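Local coordinates for protein MxaA (PDB 4W4T) that forms the terminal NADPH-binding reductase domain of the myxalamid polyketide–nonribosomal peptide assembly line, a short-chain-dehydrogenase-type domain that probably releases the carrier-bound chain by reduction, at residues Val153-Pro158 against Gly216-Ser221; Val193-Arg198 against Pro211-Gly216; Ala34-Asp39 against Lys222-Lys227; Val278-Asp283 against Pro374-Cys379; Ile241-Arg246 against Gly305-Leu310. All blocks are in the same frame, centred on the assembly; numbering follows the deposited sequence.

Contact 1 of 5, residues Val153-Pro158 against Gly216-Ser221; sequences VNFLYP and GGYAQS
Val153 and Phe155 close on the ring of Tyr218, which leaves the first turn of helix 217-234. CB of Tyr218 lies 3.8 Å from the backbone O of Asn154. CG stands anti to the backbone N (chi1 173°), which carries the ring in among the side chains of the loop 153-158. CD1 lies near Val153 CA and CG1. CD2 meets CE1 of Phe155 at 3.7 Å: the phenyl turns its edge to the tyrosine in an offset edge-to-face pair, the planes at 88°. CE2 is 4.1 Å from the same Phe155 CE1. CE1 and OH of Tyr218 lie against Val153 CG2, while Val153 CG1 sits over one face of the ring, a CH-pi contact 4.1 Å from the centroid. Tyr218 belongs to the NADPH site, with Lys222 one turn further along the helix, the Tyr-x-x-x-Lys pattern of short-chain dehydrogenases; the loop thus packs against a residue of the cofactor pocket. Nearer the helix start, water 1 receives the N-H of Tyr218 and donates to O of Asn154 and O of Tyr157. Gly217, without a side chain, lets its CA come within 3.5 Å of Tyr157 O. OD1 of Asn154 takes the N-H of Leu156, closing an Asx turn, and that of Tyr157, extending it to an Asx motif; its ND2 lies 3.3 Å above the ring plane of Tyr157.

Contact 2 of 5, residues Val193-Arg198 against Pro211-Gly216; sequences VLPLGR and PSSLVG
This is a buried packing contact between two parts of the long connection that runs from strand 185-188 to helix 217-234, with no direct hydrogen bond from one part to the other. Leu214 does most of the work. Its CG is anti to the carbonyl carbon (chi1 -61°), and the two methyls fork against the backbone of residues 193-195: CD1 reaches Val193 O at 3.6 Å, and CD2 lies 3.6 Å from Leu194 O and close to the ring nitrogen of Pro195. Beside it, CB of Pro195 meets CB of Ser213 at 3.9 Å, a contact of carbon with carbon; the serine OG is hydrogen-bonded to Gly210 O. Water 3 supplies the polar tie, accepting from Leu196 N and donating to Ser213 O at 2.7 Å. CG of Pro195 lies 3.4 Å above the guanidinium plane of Arg198, offset toward the rim, and NH1 of that arginine forms a salt bridge with Glu209. Trp223 packs on Leu214, and Val193 rests on Lys222, a residue of the NADPH site. The arrangement belongs to the segment that, in short-chain-dehydrogenase folds, leads into the helix bearing the Tyr-x-x-x-Lys pair, here Tyr218 and Lys222.

Contact 3 of 5, residues Ala34-Asp39 against Lys222-Lys227; sequences ADAVLD and KWVAEK
Ala36 points its methyl at helix 217-234 and settles against Trp223 and Lys227, residues one turn apart. Its CB touches CB of Lys227 at 3.7 Å and approaches CZ3 of the indole at 4.3 Å. The lysine starts toward Ala36, but bends at chi2 and chi3 (-74° and -84°) lead the rest of the chain away, so that only its root takes part; on the way CG passes 3.7 Å above one face of the Trp223 ring, offset toward the rim. Val224 carries the other half of the contact. With its CG1 anti to the backbone N (chi1 176°), that methyl lies 3.7 Å from both CB and C of Asp35, while CG2 turns to the edge of the indole, in its plane. The contact joins the C-terminal part of helix 28-35 and the residues after it to helix 217-234 of the Rossmann-type domain, on a side away from the side chain of Lys222, a residue of the NADPH site. Asp35 lends only carbon atoms here, its carboxylate being held by a salt bridge to Arg163 and a hydrogen bond from Tyr159 OH, both on helix 159-177. NE1-H of Trp223 donates to Glu209 O, which probably helps hold the indole's orientation. Across Asp35 and Ala36, Val37 N bonds to Ala34 O at 3.2 Å.

Contact 4 of 5, residues Val278-Asp283 against Pro374-Cys379; sequences VDALLD and PRMVVC
The loop that links strand 274-277 to strand 285-286 of the reductase domain, residues 278-283, meets residues 374-379, another loop, which leads to helix 382-388, in a surface contact away from the annotated NADPH site. Met376, present as selenomethionine, is the centre of the contact. Its chain runs extended beyond CG (chi2 -178°), delivering SE to Ala280 CB at 3.6 Å and to Leu282 CD2 at 3.7 Å; the terminal CE also lies near both. To one side, CG1 of Val278 rests 4.3 Å from CD of Pro374, and Tyr337 of helix 337-348 packs against both residues. To the other, Leu281 and Val378 touch at an angle through CD1 and CG2. No direct hydrogen bond links the segments, although their backbones are tied to other parts of the chain, Leu282 to Val316 and Val378 to Ile202. Water 4 bridges the two backbones, donating to Leu281 O and to Val377 O, each at 2.8 Å.

Contact 5 of 5, residues Ile241-Arg246 against Gly305-Leu310; sequences ILRPGR and GQTYHL
Arg243 N donates to Tyr308 O at 2.8 Å in a nearly straight bond (N-H...O angle 167°), and the same arginine reaches the facing strand again with its side chain. NH1 gives a hydrogen bond to NE2 of His309 at 3.0 Å, in the plane of the imidazole and of its own guanidinium. The two side chains run side by side from neighbouring strands, their flat groups 23° apart, and CD of the arginine lies at the imidazole edge, 3.5 Å from CD2. An extended chain from CG to NE carries the guanidinium past Thr307, whose CG2 sits 3.6 Å above one face. NH2 is committed to a salt bridge with Glu226 of helix 217-234, while His309 ND1 donates to Asp380 O, which is consistent with NE2 being the unprotonated nitrogen that accepts from the arginine. Arg230 lies close to Arg243 too, sharing Glu226, and also bonds Thr307 OG1. Meanwhile the backbones pair in parallel: Ile241 N to Gln306 O, Tyr308 N to Ile241 O and Leu310 N to Arg243 O. Gly245 N adds a bond to Leu310 O just beyond the paired residues 241-244. On the other face of the sheet, where helices 287-298 and 382-388 pack on it, Leu242 CB meets Leu310 CD1 at 4.1 Å and Leu242 CD2 meets Tyr308 CD2. Strands 239-248 and 307-310, with segment axes at 19°, are neighbours in the parallel sheet of the Rossmann-type fold that holds NADPH.

Contacts 2 and 5 are buried, contact 3 partly so, and contacts 1 and 4 lie at the surface. Direct hydrogen bonds join the two segments only in contact 5, inside the sheet; contacts 1, 2 and 4 combine packing with bridging waters, contact 2 largely leucine methyls on backbone, and contact 3 is carbon packing alone. Helix 217-234 serves both contact 1, at its start, and contact 3, one turn later, with the NADPH-site residues Tyr218 and Lys222 divided between them. Contact 2 lies against this helix through Leu214 on Trp223 and also touches contact 5. Glu226 of contact 3 reaches Arg243 of contact 5 by a salt bridge, and Asp283 of contact 4 probably bonds Arg246 N of contact 5.

Contact 1 of 5, residues Val153-Pro158 against Gly216-Ser221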
# COMPACT_ATOMS: atom_id res chain seq x y z
N VAL A 153 7.45 -3.32 -12.86
CA VAL A 153 7.99 -2.25 -12.03
C VAL A 153 7.01 -1.96 -10.90
O VAL A 153 5.93 -1.40 -11.13
CB VAL A 153 8.26 -0.97 -12.84
CG1 VAL A 153 8.93 0.10 -11.96
CG2 VAL A 153 9.10 -1.28 -14.06
N ASN A 154 7.36 -2.39 -9.70
CA ASN A 154 6.59 -2.10 -8.51
C ASN A 154 7.55 -1.74 -7.38
O ASN A 154 8.40 -2.55 -6.99
CB ASN A 154 5.71 -3.30 -8.14
CG ASN A 154 4.78 -2.99 -6.99
OD1 ASN A 154 5.23 -2.61 -5.90
ND2 ASN A 154 3.49 -3.13 -7.22
N PHE A 155 7.43 -0.53 -6.84
CA PHE A 155 8.40 -0.06 -5.88
C PHE A 155 8.07 -0.44 -4.44
O PHE A 155 8.82 -0.14 -3.51
CB PHE A 155 8.56 1.46 -5.99
CG PHE A 155 9.03 1.92 -7.33
CD1 PHE A 155 10.21 1.43 -7.87
CD2 PHE A 155 8.30 2.84 -8.07
CE1 PHE A 155 10.67 1.85 -9.12
CE2 PHE A 155 8.75 3.27 -9.32
CZ PHE A 155 9.93 2.77 -9.84
N LEU A 156 6.94 -1.12 -4.25
CA LEU A 156 6.54 -1.58 -2.93
C LEU A 156 6.76 -3.09 -2.71
O LEU A 156 7.03 -3.52 -1.59
CB LEU A 156 5.07 -1.25 -2.69
CG LEU A 156 4.68 0.23 -2.76
CD1 LEU A 156 3.18 0.36 -2.50
CD2 LEU A 156 5.48 1.02 -1.76
N TYR A 157 6.64 -3.88 -3.78
CA TYR A 157 6.69 -5.35 -3.67
C TYR A 157 8.10 -5.89 -3.39
O TYR A 157 9.09 -5.26 -3.74
CB TYR A 157 6.16 -6.01 -4.95
CG TYR A 157 4.67 -5.96 -5.17
CD1 TYR A 157 3.81 -5.44 -4.21
CD2 TYR A 157 4.11 -6.46 -6.35
CE1 TYR A 157 2.43 -5.40 -4.42
CE2 TYR A 157 2.74 -6.43 -6.56
CZ TYR A 157 1.91 -5.90 -5.59
OH TYR A 157 0.55 -5.86 -5.80
N PRO A 158 8.19 -7.09 -2.80
CA PRO A 158 9.49 -7.73 -2.57
C PRO A 158 10.06 -8.41 -3.82
O PRO A 158 9.36 -8.54 -4.82
CB PRO A 158 9.17 -8.78 -1.50
CG PRO A 158 7.78 -9.16 -1.79
CD PRO A 158 7.10 -7.87 -2.18
N GLY A 216 15.10 -2.84 -1.82
CA GLY A 216 13.80 -2.95 -2.45
C GLY A 216 13.78 -4.02 -3.53
O GLY A 216 14.80 -4.31 -4.17
N GLY A 217 12.61 -4.60 -3.74
CA GLY A 217 12.47 -5.71 -4.66
C GLY A 217 12.75 -5.36 -6.11
O GLY A 217 13.26 -6.19 -6.86
N TYR A 218 12.40 -4.15 -6.53
CA TYR A 218 12.59 -3.79 -7.93
C TYR A 218 14.08 -3.77 -8.27
O TYR A 218 14.52 -4.43 -9.22
CB TYR A 218 11.94 -2.44 -8.26
CG TYR A 218 12.26 -1.96 -9.66
CD1 TYR A 218 11.75 -2.64 -10.77
CD2 TYR A 218 13.06 -0.85 -9.88
CE1 TYR A 218 12.04 -2.22 -12.05
CE2 TYR A 218 13.36 -0.42 -11.16
CZ TYR A 218 12.84 -1.10 -12.24
OH TYR A 218 13.12 -0.69 -13.52
N ALA A 219 14.85 -3.02 -7.48
CA ALA A 219 16.29 -2.91 -7.70
C ALA A 219 16.95 -4.28 -7.63
O ALA A 219 17.81 -4.63 -8.44
CB ALA A 219 16.92 -1.97 -6.68
N GLN A 220 16.54 -5.07 -6.64
CA GLN A 220 17.10 -6.40 -6.48
C GLN A 220 16.84 -7.27 -7.71
O GLN A 220 17.74 -7.95 -8.20
CB GLN A 220 16.52 -7.06 -5.24
CG GLN A 220 17.05 -6.41 -3.98
CD GLN A 220 16.30 -6.84 -2.75
OE1 GLN A 220 15.13 -7.24 -2.82
NE2 GLN A 220 16.98 -6.78 -1.61
N SER A 221 15.62 -7.23 -8.24
CA SER A 221 15.29 -8.10 -9.38
C SER A 221 16.01 -7.65 -10.66
O SER A 221 16.41 -8.47 -11.48
CB SER A 221 13.78 -8.15 -9.61
OG SER A 221 13.26 -6.91 -10.08
O HOH W 1 10.05 -2.97 -4.89
O HOH W 2 10.62 -4.25 -1.45

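Contact 2 of 5, residues Val193-Arg198 against Pro211-Gly216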
# COMPACT_ATOMS: atom_id res chain seq x y z
N VAL A 193 20.01 -0.58 -10.58
CA VAL A 193 20.88 -1.71 -10.25
C VAL A 193 22.10 -1.25 -9.44
O VAL A 193 22.88 -2.08 -8.95
CB VAL A 193 21.37 -2.48 -11.50
CG1 VAL A 193 20.19 -2.90 -12.35
CG2 VAL A 193 22.37 -1.64 -12.32
N LEU A 194 22.25 0.07 -9.30
CA LEU A 194 23.39 0.69 -8.59
C LEU A 194 23.04 1.12 -7.16
O LEU A 194 21.90 1.50 -6.88
CB LEU A 194 23.88 1.92 -9.36
CG LEU A 194 24.27 1.75 -10.83
CD1 LEU A 194 24.56 3.12 -11.47
CD2 LEU A 194 25.47 0.82 -10.97
N PRO A 195 24.03 1.08 -6.26
CA PRO A 195 23.79 1.54 -4.88
C PRO A 195 23.50 3.04 -4.83
O PRO A 195 24.03 3.80 -5.64
CB PRO A 195 25.10 1.23 -4.17
CG PRO A 195 26.14 1.26 -5.25
CD PRO A 195 25.44 0.70 -6.48
N LEU A 196 22.65 3.44 -3.88
CA LEU A 196 22.29 4.83 -3.66
C LEU A 196 23.23 5.45 -2.65
O LEU A 196 23.84 4.75 -1.86
CB LEU A 196 20.86 4.94 -3.14
CG LEU A 196 19.77 4.19 -3.89
CD1 LEU A 196 18.49 4.23 -3.07
CD2 LEU A 196 19.56 4.81 -5.26
N GLY A 197 23.33 6.78 -2.66
CA GLY A 197 24.04 7.46 -1.60
C GLY A 197 25.52 7.76 -1.85
O GLY A 197 26.17 8.39 -1.02
N ARG A 198 26.03 7.30 -2.99
CA ARG A 198 27.43 7.50 -3.35
C ARG A 198 27.60 8.87 -3.98
O ARG A 198 26.78 9.28 -4.78
CB ARG A 198 27.90 6.43 -4.34
CG ARG A 198 27.63 5.02 -3.89
CD ARG A 198 28.49 4.66 -2.70
NE ARG A 198 28.14 3.33 -2.21
CZ ARG A 198 28.53 2.19 -2.79
NH1 ARG A 198 29.29 2.21 -3.88
NH2 ARG A 198 28.15 1.03 -2.27
N PRO A 211 25.12 -7.90 -4.13
CA PRO A 211 23.67 -7.70 -4.03
C PRO A 211 23.23 -6.99 -2.75
O PRO A 211 22.15 -6.40 -2.75
CB PRO A 211 23.12 -9.13 -4.07
CG PRO A 211 24.22 -9.97 -3.56
CD PRO A 211 25.48 -9.32 -4.07
N SER A 212 24.07 -6.98 -1.74
CA SER A 212 23.67 -6.42 -0.48
C SER A 212 23.58 -4.93 -0.54
O SER A 212 23.01 -4.37 0.33
CB SER A 212 24.61 -6.84 0.62
OG SER A 212 25.84 -6.27 0.41
N SER A 213 24.12 -4.31 -1.57
CA SER A 213 24.12 -2.86 -1.70
C SER A 213 22.74 -2.23 -1.97
O SER A 213 22.54 -1.06 -1.73
CB SER A 213 25.13 -2.41 -2.79
OG SER A 213 24.91 -3.03 -4.07
N LEU A 214 21.81 -3.03 -2.46
CA LEU A 214 20.56 -2.57 -3.01
C LEU A 214 19.44 -2.66 -2.01
O LEU A 214 19.46 -3.45 -1.15
CB LEU A 214 20.18 -3.38 -4.24
CG LEU A 214 21.20 -3.28 -5.35
CD1 LEU A 214 20.81 -3.90 -6.64
CD2 LEU A 214 21.61 -1.87 -5.57
N VAL A 215 18.45 -1.82 -2.19
CA VAL A 215 17.25 -1.81 -1.37
C VAL A 215 15.99 -1.94 -2.22
O VAL A 215 15.83 -1.23 -3.22
CB VAL A 215 17.18 -0.51 -0.52
CG1 VAL A 215 15.82 -0.36 0.15
CG2 VAL A 215 18.31 -0.50 0.50
N GLY A 216 15.10 -2.84 -1.82
CA GLY A 216 13.80 -2.95 -2.45
C GLY A 216 13.78 -4.02 -3.53
O GLY A 216 14.80 -4.31 -4.17
O HOH W 3 21.29 1.28 -2.27

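Contact 3 of 5, residues Ala34-Asp39 against Lys222-Lys227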
# COMPACT_ATOMS: atom_id res chain seq x y z
N ALA A 34 21.93 -16.94 -6.30
CA ALA A 34 21.52 -18.19 -6.93
C ALA A 34 20.85 -17.91 -8.27
O ALA A 34 21.15 -18.56 -9.27
CB ALA A 34 20.59 -18.98 -6.02
N ASP A 35 19.94 -16.94 -8.28
CA ASP A 35 19.17 -16.61 -9.48
C ASP A 35 20.02 -15.95 -10.58
O ASP A 35 19.65 -15.98 -11.77
CB ASP A 35 17.98 -15.70 -9.11
CG ASP A 35 16.86 -16.45 -8.39
OD1 ASP A 35 16.80 -17.70 -8.52
OD2 ASP A 35 16.04 -15.82 -7.70
N ALA A 36 21.15 -15.37 -10.19
CA ALA A 36 22.05 -14.72 -11.15
C ALA A 36 22.91 -15.72 -11.92
O ALA A 36 23.65 -15.34 -12.82
CB ALA A 36 22.94 -13.70 -10.43
N VAL A 37 22.82 -17.00 -11.57
CA VAL A 37 23.55 -18.03 -12.30
C VAL A 37 22.76 -18.41 -13.55
O VAL A 37 21.62 -18.84 -13.46
CB VAL A 37 23.79 -19.27 -11.43
CG1 VAL A 37 24.42 -20.39 -12.24
CG2 VAL A 37 24.68 -18.90 -10.25
N LEU A 38 23.38 -18.23 -14.71
CA LEU A 38 22.71 -18.49 -15.98
C LEU A 38 22.82 -19.97 -16.38
O LEU A 38 23.93 -20.50 -16.45
CB LEU A 38 23.30 -17.60 -17.08
CG LEU A 38 22.60 -17.64 -18.44
CD1 LEU A 38 21.15 -17.21 -18.32
CD2 LEU A 38 23.34 -16.75 -19.43
N ASP A 39 21.68 -20.60 -16.62
CA ASP A 39 21.61 -22.01 -17.02
C ASP A 39 22.66 -22.32 -18.08
O ASP A 39 22.84 -21.55 -19.03
CB ASP A 39 20.23 -22.36 -17.56
CG ASP A 39 19.15 -22.22 -16.52
OD1 ASP A 39 19.47 -22.29 -15.31
OD2 ASP A 39 17.98 -22.05 -16.92
N LYS A 222 16.21 -6.34 -10.80
CA LYS A 222 16.88 -5.82 -12.00
C LYS A 222 18.39 -6.08 -11.91
O LYS A 222 19.05 -6.29 -12.92
CB LYS A 222 16.58 -4.33 -12.18
CG LYS A 222 15.11 -4.03 -12.53
CD LYS A 222 14.67 -4.61 -13.89
CE LYS A 222 15.24 -3.79 -15.07
NZ LYS A 222 14.60 -4.18 -16.38
N TRP A 223 18.93 -6.07 -10.70
CA TRP A 223 20.33 -6.43 -10.51
C TRP A 223 20.56 -7.87 -10.99
O TRP A 223 21.49 -8.15 -11.76
CB TRP A 223 20.72 -6.28 -9.04
CG TRP A 223 22.13 -6.63 -8.71
CD1 TRP A 223 23.19 -5.77 -8.63
CD2 TRP A 223 22.64 -7.93 -8.37
NE1 TRP A 223 24.34 -6.46 -8.28
CE2 TRP A 223 24.02 -7.78 -8.11
CE3 TRP A 223 22.06 -9.20 -8.27
CZ2 TRP A 223 24.83 -8.87 -7.76
CZ3 TRP A 223 22.86 -10.27 -7.91
CH2 TRP A 223 24.23 -10.10 -7.66
N VAL A 224 19.72 -8.78 -10.54
CA VAL A 224 19.84 -10.17 -10.95
C VAL A 224 19.70 -10.31 -12.48
O VAL A 224 20.49 -11.01 -13.13
CB VAL A 224 18.79 -11.04 -10.23
CG1 VAL A 224 18.83 -12.47 -10.72
CG2 VAL A 224 19.03 -10.99 -8.73
N ALA A 225 18.69 -9.65 -13.05
CA ALA A 225 18.49 -9.70 -14.50
C ALA A 225 19.74 -9.23 -15.25
O ALA A 225 20.18 -9.88 -16.21
CB ALA A 225 17.29 -8.85 -14.90
N GLU A 226 20.34 -8.13 -14.80
CA GLU A 226 21.51 -7.63 -15.52
C GLU A 226 22.69 -8.58 -15.37
O GLU A 226 23.47 -8.73 -16.31
CB GLU A 226 21.88 -6.22 -15.05
CG GLU A 226 22.55 -5.39 -16.15
CD GLU A 226 23.17 -4.12 -15.61
OE1 GLU A 226 22.47 -3.09 -15.57
OE2 GLU A 226 24.34 -4.16 -15.21
N LYS A 227 22.82 -9.23 -14.22
CA LYS A 227 23.84 -10.27 -14.05
C LYS A 227 23.67 -11.39 -15.08
O LYS A 227 24.65 -11.85 -15.68
CB LYS A 227 23.81 -10.86 -12.64
CG LYS A 227 24.21 -9.87 -11.55
CD LYS A 227 25.70 -9.61 -11.56
CE LYS A 227 26.44 -10.68 -10.78
NZ LYS A 227 27.90 -10.36 -10.75

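Contact 4 of 5, residues Val278-Asp283 against Pro374-Cys379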
# COMPACT_ATOMS: atom_id res chain seq x y z
N VAL A 278 15.18 18.71 -0.53
CA VAL A 278 16.03 17.53 -0.49
C VAL A 278 17.37 17.93 -1.07
O VAL A 278 17.44 18.85 -1.89
CB VAL A 278 15.41 16.36 -1.26
CG1 VAL A 278 14.09 15.94 -0.62
CG2 VAL A 278 15.19 16.73 -2.71
N ASP A 279 18.45 17.28 -0.64
CA ASP A 279 19.76 17.69 -1.14
C ASP A 279 20.24 16.86 -2.33
O ASP A 279 21.38 17.00 -2.76
CB ASP A 279 20.81 17.63 -0.02
CG ASP A 279 20.80 16.31 0.72
OD1 ASP A 279 20.42 15.28 0.13
OD2 ASP A 279 21.20 16.30 1.91
N ALA A 280 19.38 16.00 -2.88
CA ALA A 280 19.77 15.18 -4.03
C ALA A 280 20.04 16.01 -5.29
O ALA A 280 19.48 17.09 -5.47
CB ALA A 280 18.70 14.14 -4.31
N LEU A 281 20.90 15.48 -6.16
CA LEU A 281 21.04 16.03 -7.50
C LEU A 281 20.02 15.34 -8.39
O LEU A 281 20.29 14.26 -8.93
CB LEU A 281 22.45 15.81 -8.05
CG LEU A 281 23.59 16.22 -7.13
CD1 LEU A 281 24.93 15.86 -7.75
CD2 LEU A 281 23.51 17.71 -6.84
N LEU A 282 18.85 15.96 -8.56
CA LEU A 282 17.73 15.31 -9.20
C LEU A 282 17.95 15.04 -10.68
O LEU A 282 18.34 15.93 -11.45
CB LEU A 282 16.46 16.14 -9.01
CG LEU A 282 16.10 16.42 -7.55
CD1 LEU A 282 15.06 17.53 -7.46
CD2 LEU A 282 15.58 15.16 -6.86
N ASP A 283 17.72 13.79 -11.07
CA ASP A 283 17.67 13.39 -12.46
C ASP A 283 16.25 13.43 -13.02
O ASP A 283 15.33 12.87 -12.44
CB ASP A 283 18.21 11.98 -12.63
CG ASP A 283 18.24 11.56 -14.08
OD1 ASP A 283 18.82 12.33 -14.87
OD2 ASP A 283 17.70 10.48 -14.44
N PRO A 374 15.64 11.33 0.81
CA PRO A 374 16.02 10.04 0.23
C PRO A 374 17.37 10.06 -0.47
O PRO A 374 17.69 11.03 -1.16
CB PRO A 374 14.90 9.76 -0.77
CG PRO A 374 13.73 10.50 -0.23
CD PRO A 374 14.31 11.76 0.34
N ARG A 375 18.16 9.00 -0.29
CA ARG A 375 19.37 8.80 -1.06
C ARG A 375 19.01 8.54 -2.51
O ARG A 375 18.10 7.76 -2.79
CB ARG A 375 20.18 7.60 -0.54
CG ARG A 375 20.37 7.55 0.97
CD ARG A 375 20.56 6.10 1.45
NE ARG A 375 20.90 6.05 2.87
CZ ARG A 375 21.10 4.93 3.55
NH1 ARG A 375 20.99 3.76 2.95
NH2 ARG A 375 21.40 5.00 4.85
N MSE A 376 19.72 9.17 -3.43
CA MSE A 376 19.53 8.88 -4.85
C MSE A 376 20.87 8.60 -5.51
O MSE A 376 21.93 8.83 -4.92
CB MSE A 376 18.81 10.04 -5.53
CG MSE A 376 17.43 10.25 -4.92
SE MSE A 376 16.46 11.68 -5.79
CE MSE A 376 15.15 12.05 -4.39
N VAL A 377 20.84 8.05 -6.73
CA VAL A 377 22.08 7.73 -7.41
C VAL A 377 22.46 8.83 -8.39
O VAL A 377 21.61 9.44 -9.02
CB VAL A 377 21.99 6.37 -8.15
CG1 VAL A 377 20.85 6.38 -9.12
CG2 VAL A 377 23.29 6.05 -8.84
N VAL A 378 23.76 9.09 -8.49
CA VAL A 378 24.28 10.02 -9.48
C VAL A 378 25.15 9.23 -10.44
O VAL A 378 26.02 8.48 -10.00
CB VAL A 378 25.10 11.13 -8.81
CG1 VAL A 378 25.57 12.15 -9.84
CG2 VAL A 378 24.27 11.79 -7.74
N CYS A 379 24.89 9.38 -11.74
CA CYS A 379 25.53 8.58 -12.79
C CYS A 379 26.32 9.43 -13.76
O CYS A 379 25.86 10.51 -14.16
CB CYS A 379 24.49 7.79 -13.59
SG CYS A 379 23.71 6.56 -12.60
O HOH W 4 20.36 11.68 -7.83

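Contact 5 of 5, residues Ile241-Arg246 against Gly305-Leu310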
# COMPACT_ATOMS: atom_id res chain seq x y z
N ILE A 241 23.75 -2.98 -23.00
CA ILE A 241 23.05 -2.77 -21.73
C ILE A 241 22.78 -1.30 -21.52
O ILE A 241 23.71 -0.51 -21.40
CB ILE A 241 23.84 -3.34 -20.55
CG1 ILE A 241 24.02 -4.85 -20.75
CG2 ILE A 241 23.15 -3.00 -19.22
CD1 ILE A 241 24.88 -5.52 -19.68
N LEU A 242 21.50 -0.94 -21.51
CA LEU A 242 21.06 0.44 -21.43
C LEU A 242 20.38 0.67 -20.08
O LEU A 242 19.40 -0.00 -19.77
CB LEU A 242 20.10 0.75 -22.58
CG LEU A 242 20.74 0.25 -23.87
CD1 LEU A 242 19.75 -0.35 -24.84
CD2 LEU A 242 21.52 1.38 -24.49
N ARG A 243 20.90 1.62 -19.30
CA ARG A 243 20.35 1.91 -17.98
C ARG A 243 19.74 3.31 -17.95
O ARG A 243 20.45 4.29 -17.77
CB ARG A 243 21.45 1.84 -16.91
CG ARG A 243 22.17 0.51 -16.76
CD ARG A 243 23.32 0.68 -15.75
NE ARG A 243 23.96 -0.57 -15.36
CZ ARG A 243 25.16 -0.66 -14.81
NH1 ARG A 243 25.89 0.44 -14.61
NH2 ARG A 243 25.64 -1.85 -14.46
N PRO A 244 18.42 3.40 -18.13
CA PRO A 244 17.75 4.69 -18.03
C PRO A 244 17.73 5.21 -16.60
O PRO A 244 17.71 4.39 -15.69
CB PRO A 244 16.32 4.39 -18.51
CG PRO A 244 16.44 3.09 -19.27
CD PRO A 244 17.49 2.33 -18.54
N GLY A 245 17.76 6.52 -16.42
CA GLY A 245 17.56 7.11 -15.11
C GLY A 245 16.08 7.23 -14.79
O GLY A 245 15.29 6.32 -15.04
N ARG A 246 15.70 8.37 -14.22
CA ARG A 246 14.31 8.64 -13.92
C ARG A 246 13.64 9.18 -15.18
O ARG A 246 13.87 10.33 -15.59
CB ARG A 246 14.19 9.64 -12.77
CG ARG A 246 12.78 10.12 -12.51
CD ARG A 246 12.75 11.11 -11.35
NE ARG A 246 13.06 10.48 -10.06
CZ ARG A 246 14.12 10.79 -9.32
NH1 ARG A 246 14.97 11.71 -9.75
NH2 ARG A 246 14.33 10.17 -8.16
N GLY A 305 28.60 -5.23 -26.06
CA GLY A 305 29.33 -5.49 -24.84
C GLY A 305 29.38 -4.29 -23.90
O GLY A 305 29.88 -4.41 -22.78
N GLN A 306 28.84 -3.16 -24.33
CA GLN A 306 28.99 -1.92 -23.56
C GLN A 306 27.77 -1.59 -22.72
O GLN A 306 26.69 -2.15 -22.93
CB GLN A 306 29.29 -0.74 -24.48
CG GLN A 306 30.46 -0.96 -25.44
CD GLN A 306 31.68 -1.52 -24.74
OE1 GLN A 306 32.22 -0.91 -23.81
NE2 GLN A 306 32.11 -2.69 -25.17
N THR A 307 27.94 -0.66 -21.78
CA THR A 307 26.87 -0.22 -20.88
C THR A 307 26.74 1.29 -20.99
O THR A 307 27.74 2.00 -21.02
CB THR A 307 27.17 -0.65 -19.42
OG1 THR A 307 27.14 -2.08 -19.34
CG2 THR A 307 26.15 -0.05 -18.41
N TYR A 308 25.50 1.79 -21.06
CA TYR A 308 25.28 3.23 -21.16
C TYR A 308 24.27 3.73 -20.13
O TYR A 308 23.26 3.08 -19.86
CB TYR A 308 24.80 3.60 -22.57
CG TYR A 308 25.82 3.19 -23.62
CD1 TYR A 308 26.88 4.03 -23.94
CD2 TYR A 308 25.73 1.95 -24.24
CE1 TYR A 308 27.83 3.65 -24.89
CE2 TYR A 308 26.67 1.56 -25.19
CZ TYR A 308 27.72 2.41 -25.50
OH TYR A 308 28.66 2.03 -26.44
N HIS A 309 24.59 4.88 -19.55
CA HIS A 309 23.70 5.52 -18.60
C HIS A 309 22.86 6.55 -19.32
O HIS A 309 23.37 7.60 -19.73
CB HIS A 309 24.49 6.14 -17.47
CG HIS A 309 25.08 5.14 -16.52
ND1 HIS A 309 26.07 5.46 -15.62
CD2 HIS A 309 24.80 3.83 -16.34
CE1 HIS A 309 26.38 4.38 -14.92
NE2 HIS A 309 25.62 3.38 -15.33
N LEU A 310 21.58 6.24 -19.49
CA LEU A 310 20.70 7.16 -20.19
C LEU A 310 20.04 8.07 -19.17
O LEU A 310 18.87 7.91 -18.82
CB LEU A 310 19.67 6.40 -21.03
CG LEU A 310 20.31 5.39 -21.98
CD1 LEU A 310 19.26 4.75 -22.90
CD2 LEU A 310 21.43 6.05 -22.78